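Local coordinates for clavulanic acid biosynthesis oligopeptide binding protein 2 (Streptomyces clavuligerus, PDB 2WOL), which probably binds peptides as a family 5 extracellular solute-binding protein and belongs to the clavulanic acid biosynthetic pathway, at residues L79-E87 and R236-A244; R29-L37 and D552-E560. All coordinates share one frame; numbering follows the deposited sequence.

Interaction 1: L79-E87 and R236-A244; sequences LVPAPDLAE and RATDPIRPA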
loop_
_atom_site.group_PDB
_atom_site.type_symbol
_atom_site.label_atom_id
_atom_site.label_comp_id
_atom_site.label_asym_id
_atom_site.label_seq_id
_atom_site.Cartn_x
_atom_site.Cartn_y
_atom_site.Cartn_z
ATOM N N LEU A 79 -9.332 9.681 1.817
ATOM C CA LEU A 79 -9.463 8.268 1.457
ATOM C C LEU A 79 -10.454 8.032 0.319
ATOM O O LEU A 79 -10.561 6.917 -0.188
ATOM C CB LEU A 79 -9.892 7.443 2.674
ATOM C CG LEU A 79 -9.011 7.565 3.919
ATOM C CD1 LEU A 79 -9.730 6.995 5.136
ATOM C CD2 LEU A 79 -7.691 6.863 3.696
ATOM N N VAL A 80 -11.174 9.079 -0.078
ATOM C CA VAL A 80 -12.228 8.943 -1.085
ATOM C C VAL A 80 -11.771 9.587 -2.396
ATOM O O VAL A 80 -11.582 10.804 -2.453
ATOM C CB VAL A 80 -13.569 9.558 -0.588
ATOM C CG1 VAL A 80 -14.680 9.356 -1.614
ATOM C CG2 VAL A 80 -13.972 8.956 0.761
ATOM N N PRO A 81 -11.577 8.774 -3.455
ATOM C CA PRO A 81 -11.121 9.340 -4.731
ATOM C C PRO A 81 -12.027 10.476 -5.216
ATOM O O PRO A 81 -13.255 10.379 -5.120
ATOM C CB PRO A 81 -11.170 8.144 -5.687
ATOM C CG PRO A 81 -11.040 6.941 -4.792
ATOM C CD PRO A 81 -11.763 7.312 -3.530
ATOM N N ALA A 82 -11.399 11.546 -5.696
ATOM C CA ALA A 82 -12.088 12.746 -6.169
ATOM C C ALA A 82 -11.832 12.938 -7.669
ATOM O O ALA A 82 -10.840 12.429 -8.192
ATOM C CB ALA A 82 -11.599 13.962 -5.383
ATOM N N PRO A 83 -12.729 13.656 -8.374
ATOM C CA PRO A 83 -12.510 13.879 -9.804
ATOM C C PRO A 83 -11.192 14.593 -10.068
ATOM O O PRO A 83 -10.873 15.574 -9.392
ATOM C CB PRO A 83 -13.681 14.787 -10.206
ATOM C CG PRO A 83 -14.704 14.589 -9.172
ATOM C CD PRO A 83 -13.975 14.287 -7.903
ATOM N N ASP A 84 -10.433 14.083 -11.032
ATOM C CA ASP A 84 -9.175 14.694 -11.438
ATOM C C ASP A 84 -9.269 15.051 -12.921
ATOM O O ASP A 84 -9.650 16.172 -13.261
ATOM C CB ASP A 84 -7.998 13.756 -11.120
ATOM C CG ASP A 84 -6.643 14.340 -11.499
ATOM O OD1 ASP A 84 -6.557 15.528 -11.883
ATOM O OD2 ASP A 84 -5.647 13.592 -11.406
ATOM N N LEU A 85 -8.953 14.106 -13.804
ATOM C CA LEU A 85 -9.161 14.329 -15.238
ATOM C C LEU A 85 -10.639 14.248 -15.590
ATOM O O LEU A 85 -11.088 14.904 -16.530
ATOM C CB LEU A 85 -8.359 13.338 -16.086
ATOM C CG LEU A 85 -6.839 13.486 -16.097
ATOM C CD1 LEU A 85 -6.213 12.278 -16.758
ATOM C CD2 LEU A 85 -6.401 14.761 -16.804
ATOM N N ALA A 86 -11.386 13.438 -14.843
ATOM C CA ALA A 86 -12.833 13.344 -15.011
ATOM C C ALA A 86 -13.523 14.560 -14.408
ATOM O O ALA A 86 -13.025 15.156 -13.450
ATOM C CB ALA A 86 -13.366 12.066 -14.384
ATOM N N GLU A 87 -14.671 14.923 -14.968
ATOM C CA GLU A 87 -15.424 16.067 -14.448
ATOM C C GLU A 87 -16.214 15.710 -13.190
ATOM O O GLU A 87 -16.553 16.591 -12.394
ATOM C CB GLU A 87 -16.376 16.600 -15.522
ATOM C CG GLU A 87 -15.682 17.044 -16.806
ATOM C CD GLU A 87 -16.653 17.321 -17.940
ATOM O OE1 GLU A 87 -17.512 16.458 -18.231
ATOM O OE2 GLU A 87 -16.544 18.401 -18.553
ATOM N N ARG A 236 -3.213 24.828 -14.578
ATOM C CA ARG A 236 -3.592 25.009 -13.180
ATOM C C ARG A 236 -5.106 25.149 -12.974
ATOM O O ARG A 236 -5.665 24.605 -12.019
ATOM C CB ARG A 236 -2.865 26.242 -12.645
ATOM C CG ARG A 236 -2.968 26.475 -11.160
ATOM C CD ARG A 236 -2.122 27.683 -10.781
ATOM N NE ARG A 236 -0.685 27.425 -10.906
ATOM C CZ ARG A 236 0.032 26.776 -9.995
ATOM N NH1 ARG A 236 -0.558 26.315 -8.900
ATOM N NH2 ARG A 236 1.332 26.584 -10.175
ATOM N N ALA A 237 -5.765 25.864 -13.885
ATOM C CA ALA A 237 -7.204 26.122 -13.793
ATOM C C ALA A 237 -8.057 24.866 -13.971
ATOM O O ALA A 237 -9.239 24.859 -13.611
ATOM C CB ALA A 237 -7.615 27.190 -14.801
ATOM N N THR A 238 -7.453 23.810 -14.515
ATOM C CA THR A 238 -8.166 22.561 -14.799
ATOM C C THR A 238 -7.886 21.463 -13.774
ATOM O O THR A 238 -8.432 20.364 -13.873
ATOM C CB THR A 238 -7.822 22.012 -16.200
ATOM O OG1 THR A 238 -6.482 21.490 -16.211
ATOM C CG2 THR A 238 -7.960 23.100 -17.258
ATOM N N ASP A 239 -7.036 21.766 -12.797
ATOM C CA ASP A 239 -6.586 20.760 -11.841
ATOM C C ASP A 239 -7.061 21.099 -10.428
ATOM O O ASP A 239 -6.555 22.047 -9.826
ATOM C CB ASP A 239 -5.061 20.645 -11.890
ATOM C CG ASP A 239 -4.540 19.415 -11.168
ATOM O OD1 ASP A 239 -5.065 19.081 -10.086
ATOM O OD2 ASP A 239 -3.593 18.790 -11.688
ATOM N N PRO A 240 -8.035 20.326 -9.899
ATOM C CA PRO A 240 -8.576 20.561 -8.557
ATOM C C PRO A 240 -7.744 19.940 -7.427
ATOM O O PRO A 240 -8.104 20.079 -6.253
ATOM C CB PRO A 240 -9.947 19.887 -8.623
ATOM C CG PRO A 240 -9.734 18.731 -9.550
ATOM C CD PRO A 240 -8.699 19.182 -10.559
ATOM N N ILE A 241 -6.651 19.265 -7.782
ATOM C CA ILE A 241 -5.861 18.484 -6.822
ATOM C C ILE A 241 -4.514 19.140 -6.488
ATOM O O ILE A 241 -4.124 19.217 -5.317
ATOM C CB ILE A 241 -5.593 17.029 -7.354
ATOM C CG1 ILE A 241 -6.890 16.330 -7.817
ATOM C CG2 ILE A 241 -4.789 16.190 -6.334
ATOM C CD1 ILE A 241 -7.862 15.932 -6.713
ATOM N N ARG A 242 -3.820 19.621 -7.517
ATOM C CA ARG A 242 -2.390 19.909 -7.423
ATOM C C ARG A 242 -2.036 21.398 -7.418
ATOM O O ARG A 242 -2.293 22.092 -8.404
ATOM C CB ARG A 242 -1.652 19.202 -8.564
ATOM C CG ARG A 242 -1.843 17.702 -8.546
ATOM C CD ARG A 242 -1.391 17.047 -9.827
ATOM N NE ARG A 242 -1.793 15.644 -9.840
ATOM C CZ ARG A 242 -3.010 15.219 -10.165
ATOM N NH1 ARG A 242 -3.944 16.087 -10.543
ATOM N NH2 ARG A 242 -3.294 13.925 -10.125
ATOM N N PRO A 243 -1.440 21.890 -6.311
ATOM C CA PRO A 243 -1.018 23.297 -6.262
ATOM C C PRO A 243 0.277 23.622 -7.009
ATOM O O PRO A 243 0.541 24.792 -7.281
ATOM C CB PRO A 243 -0.837 23.551 -4.766
ATOM C CG PRO A 243 -0.440 22.236 -4.218
ATOM C CD PRO A 243 -1.164 21.195 -5.039
ATOM N N ALA A 244 1.091 22.608 -7.312
ATOM C CA ALA A 244 2.339 22.775 -8.072
ATOM C C ALA A 244 3.153 24.003 -7.658
ATOM O O ALA A 244 3.431 24.890 -8.470
ATOM C CB ALA A 244 2.054 22.791 -9.566
#
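Asp84 and Pro240 have the nearest CA atoms of the two segments, 6.6 Å apart, where the end of the short strand 82-83 meets the loop that runs from strand 225-230 toward strand 248-253. No backbone hydrogen bond joins the two segments, so side chains do the work. Asp84 swings its carboxylate toward the loop with CG anti to the backbone N (chi1 -179°), and Arg242 grips it end-on: NH1 to Asp84 OD1 at 3.0 Å and NH2 to Asp84 OD2 at 2.7 Å. Both oxygens lie close to the guanidinium plane, but the nitrogens come from above the carboxylate plane, the two planes being tilted by 27°. Asp239, three residues earlier in the loop, takes a further bond from Arg242 NH1 on OD2 at 3.0 Å, completing a salt-bridge network of Asp84, Asp239 and Arg242. Its OD1 accepts from the backbone N of both Ile241, an Asx turn, and Arg242, which extends the turn to an Asx motif. Packing is thin: Pro240 CG lies 3.4 Å from Pro83 O, and the apolar pair is Ile241 CD1 with Ala82 CB at 4.4 Å. Within the loop, Ile241 CG2 lies over one face of the Arg242 guanidinium. Arg65 forms a second salt bridge to Asp84 OD1, and Arg242 NE bonds to Arg61 O. With Asp84 OD1 and Asp239 OD1 only 4.3 Å apart, the arginines probably offset repulsion between two buried carboxylates and favour their ionised forms.

Interaction 2: R29-L37 and D552-E560; sequences RRRGGTLRL and DIQAMGLAE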
loop_
_atom_site.group_PDB
_atom_site.type_symbol
_atom_site.label_atom_id
_atom_site.label_comp_id
_atom_site.label_asym_id
_atom_site.label_seq_id
_atom_site.Cartn_x
_atom_site.Cartn_y
_atom_site.Cartn_z
ATOM N N ARG A 29 0.616 29.396 -0.265
ATOM C CA ARG A 29 0.380 29.302 -1.701
ATOM C C ARG A 29 1.575 29.864 -2.470
ATOM O O ARG A 29 1.511 30.047 -3.685
ATOM C CB ARG A 29 -0.899 30.051 -2.094
ATOM C CG ARG A 29 -2.167 29.520 -1.452
ATOM C CD ARG A 29 -3.391 30.211 -2.036
ATOM N NE ARG A 29 -4.631 29.776 -1.393
ATOM C CZ ARG A 29 -5.126 30.300 -0.273
ATOM N NH1 ARG A 29 -4.488 31.281 0.354
ATOM N NH2 ARG A 29 -6.262 29.835 0.227
ATOM N N ARG A 30 2.671 30.130 -1.763
ATOM C CA ARG A 30 3.854 30.721 -2.388
ATOM C C ARG A 30 4.512 29.747 -3.362
ATOM O O ARG A 30 4.949 28.660 -2.971
ATOM C CB ARG A 30 4.855 31.208 -1.331
ATOM C CG ARG A 30 6.101 31.884 -1.901
ATOM C CD ARG A 30 7.298 30.945 -1.908
ATOM N NE ARG A 30 8.432 31.501 -2.645
ATOM C CZ ARG A 30 9.601 30.886 -2.799
ATOM N NH1 ARG A 30 9.805 29.690 -2.260
ATOM N NH2 ARG A 30 10.568 31.469 -3.490
ATOM N N ARG A 31 4.571 30.149 -4.627
ATOM C CA ARG A 31 5.227 29.358 -5.664
ATOM C C ARG A 31 6.710 29.705 -5.747
ATOM O O ARG A 31 7.109 30.834 -5.439
ATOM C CB ARG A 31 4.574 29.602 -7.027
ATOM C CG ARG A 31 3.096 29.271 -7.089
ATOM C CD ARG A 31 2.469 29.770 -8.380
ATOM N NE ARG A 31 1.015 29.818 -8.274
ATOM C CZ ARG A 31 0.202 30.305 -9.207
ATOM N NH1 ARG A 31 0.691 30.791 -10.341
ATOM N NH2 ARG A 31 -1.109 30.310 -8.997
ATOM N N GLY A 32 7.519 28.734 -6.162
ATOM C CA GLY A 32 8.939 28.953 -6.403
ATOM C C GLY A 32 9.834 28.014 -5.623
ATOM O O GLY A 32 9.377 27.305 -4.724
ATOM N N GLY A 33 11.114 28.009 -5.984
ATOM C CA GLY A 33 12.121 27.251 -5.260
ATOM C C GLY A 33 12.261 25.824 -5.749
ATOM O O GLY A 33 11.492 25.358 -6.596
ATOM N N THR A 34 13.262 25.139 -5.207
ATOM C CA THR A 34 13.533 23.753 -5.547
ATOM C C THR A 34 13.273 22.892 -4.319
ATOM O O THR A 34 13.864 23.120 -3.261
ATOM C CB THR A 34 14.985 23.585 -6.027
ATOM O OG1 THR A 34 15.172 24.350 -7.224
ATOM C CG2 THR A 34 15.305 22.124 -6.315
ATOM N N LEU A 35 12.380 21.916 -4.461
ATOM C CA LEU A 35 12.101 20.976 -3.381
ATOM C C LEU A 35 13.140 19.867 -3.437
ATOM O O LEU A 35 13.222 19.130 -4.421
ATOM C CB LEU A 35 10.682 20.407 -3.491
ATOM C CG LEU A 35 10.217 19.443 -2.389
ATOM C CD1 LEU A 35 10.116 20.118 -1.010
ATOM C CD2 LEU A 35 8.889 18.819 -2.775
ATOM N N ARG A 36 13.940 19.769 -2.379
ATOM C CA ARG A 36 15.031 18.806 -2.319
ATOM C C ARG A 36 14.594 17.558 -1.570
ATOM O O ARG A 36 14.413 17.575 -0.349
ATOM C CB ARG A 36 16.264 19.437 -1.667
ATOM C CG ARG A 36 16.878 20.573 -2.480
ATOM C CD ARG A 36 17.933 21.340 -1.686
ATOM N NE ARG A 36 18.976 20.462 -1.153
ATOM C CZ ARG A 36 20.065 20.072 -1.818
ATOM N NH1 ARG A 36 20.286 20.476 -3.065
ATOM N NH2 ARG A 36 20.941 19.268 -1.229
ATOM N N LEU A 37 14.398 16.482 -2.327
ATOM C CA LEU A 37 13.946 15.208 -1.779
ATOM C C LEU A 37 15.101 14.224 -1.713
ATOM O O LEU A 37 16.102 14.374 -2.417
ATOM C CB LEU A 37 12.809 14.627 -2.629
ATOM C CG LEU A 37 11.547 15.482 -2.791
ATOM C CD1 LEU A 37 10.547 14.786 -3.686
ATOM C CD2 LEU A 37 10.924 15.800 -1.436
ATOM N N ASP A 552 2.134 14.019 1.611
ATOM C CA ASP A 552 1.738 14.269 0.228
ATOM C C ASP A 552 2.715 15.252 -0.409
ATOM O O ASP A 552 2.518 16.467 -0.374
ATOM C CB ASP A 552 0.305 14.784 0.142
ATOM C CG ASP A 552 -0.257 14.716 -1.269
ATOM O OD1 ASP A 552 0.321 13.996 -2.115
ATOM O OD2 ASP A 552 -1.289 15.372 -1.526
ATOM N N ILE A 553 3.779 14.700 -0.979
ATOM C CA ILE A 553 4.849 15.470 -1.598
ATOM C C ILE A 553 4.332 16.548 -2.550
ATOM O O ILE A 553 4.813 17.675 -2.526
ATOM C CB ILE A 553 5.822 14.536 -2.363
ATOM C CG1 ILE A 553 6.382 13.447 -1.433
ATOM C CG2 ILE A 553 6.925 15.333 -3.068
ATOM C CD1 ILE A 553 7.195 13.945 -0.245
ATOM N N GLN A 554 3.351 16.196 -3.381
ATOM C CA GLN A 554 2.864 17.106 -4.418
ATOM C C GLN A 554 2.275 18.407 -3.860
ATOM O O GLN A 554 2.231 19.415 -4.557
ATOM C CB GLN A 554 1.867 16.399 -5.346
ATOM C CG GLN A 554 0.511 16.075 -4.733
ATOM C CD GLN A 554 -0.453 17.242 -4.792
ATOM O OE1 GLN A 554 -0.330 18.118 -5.653
ATOM N NE2 GLN A 554 -1.428 17.258 -3.887
ATOM N N ALA A 555 1.821 18.368 -2.610
ATOM C CA ALA A 555 1.200 19.534 -1.979
ATOM C C ALA A 555 2.217 20.535 -1.430
ATOM O O ALA A 555 1.869 21.677 -1.124
ATOM C CB ALA A 555 0.266 19.086 -0.873
ATOM N N MET A 556 3.470 20.105 -1.311
ATOM C CA MET A 556 4.493 20.875 -0.611
ATOM C C MET A 556 5.010 22.055 -1.413
ATOM O O MET A 556 5.061 22.014 -2.639
ATOM C CB MET A 556 5.669 19.980 -0.243
ATOM C CG MET A 556 5.346 18.939 0.791
ATOM S SD MET A 556 6.713 17.793 0.971
ATOM C CE MET A 556 6.084 16.788 2.313
ATOM N N GLY A 557 5.407 23.100 -0.695
ATOM C CA GLY A 557 6.154 24.207 -1.281
ATOM C C GLY A 557 7.338 24.565 -0.403
ATOM O O GLY A 557 7.670 23.843 0.539
ATOM N N LEU A 558 7.966 25.692 -0.720
ATOM C CA LEU A 558 9.098 26.203 0.046
ATOM C C LEU A 558 8.763 27.588 0.576
ATOM O O LEU A 558 8.142 28.394 -0.126
ATOM C CB LEU A 558 10.364 26.279 -0.823
ATOM C CG LEU A 558 11.059 25.002 -1.324
ATOM C CD1 LEU A 558 11.322 24.023 -0.175
ATOM C CD2 LEU A 558 10.298 24.321 -2.469
ATOM N N ALA A 559 9.161 27.855 1.817
ATOM C CA ALA A 559 8.991 29.179 2.408
ATOM C C ALA A 559 9.977 30.162 1.780
ATOM O O ALA A 559 11.086 29.779 1.396
ATOM C CB ALA A 559 9.182 29.117 3.912
ATOM N N GLU A 560 9.560 31.421 1.674
ATOM C CA GLU A 560 10.387 32.476 1.085
ATOM C C GLU A 560 11.622 32.724 1.945
ATOM O O GLU A 560 11.600 32.484 3.157
ATOM C CB GLU A 560 9.584 33.771 0.959
ATOM C CG GLU A 560 9.870 34.585 -0.304
ATOM C CD GLU A 560 8.702 34.584 -1.283
ATOM O OE1 GLU A 560 7.547 34.767 -0.833
ATOM O OE2 GLU A 560 8.934 34.418 -2.501
HETATM O O HOH W 1 5.382 27.759 -0.387
HETATM O O HOH W 2 7.132 26.859 -3.212
#
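The guanidinium of Arg30 is sandwiched between Gly32 CA over one face and Glu560 CA over the other, with Leu558 O in plane at its edge. Arg30 NH1 donates to Leu558 O at 3.0 Å (158°), though it approaches from well above the carbonyl plane. The carboxylate of Glu560 stands steeply to the guanidinium, 69° between planes, and its OE2 takes a weak bond from Arg30 NE at 3.0 Å, part of a salt bridge. A bend at chi2 (-101°) folds the Arg30 chain back over Gly32, whose backbone angles call for glycine. Two waters bridge the backbones: one lies between Arg30 O and Leu558 O, the other accepts from Leu558 N and reaches Arg30 O and Gly32 O. Further along, the contact turns apolar. Leu558 CD2 packs against Leu35 CB at 4.1 Å, while Ile553 CG2 meets Leu37 CD1 at 3.7 Å and Leu35 CD2 at 4.0 Å. Strand 34-39 lies between strands 248-253 and 271-272 of a mixed sheet, and the C-terminal segment packs on it without joining that sheet; Ile553 also touches Leu58 of helix 54-63 and Ile271 of strand 271-272.

The two contacts, with centres 18 Å apart, lie on the same side of the chain's centre, and both are partly buried. Interaction 1 puts its charges inside, where a network of buried ionic groups joins a short strand to a loop. Interaction 2 divides by place: aliphatic side chains pack against strand 34-39 of the mixed sheet, while the ion pair sits toward the surface at the C-terminal end. The same loop connects them, since 236-244 leads into strand 248-253, a neighbour of strand 34-39. They also touch directly, Gln554 OE1 lying 3.2 Å from Pro243 CD, and Arg61 serves both, through its carbonyl to Arg242 and its side chain to Asp552.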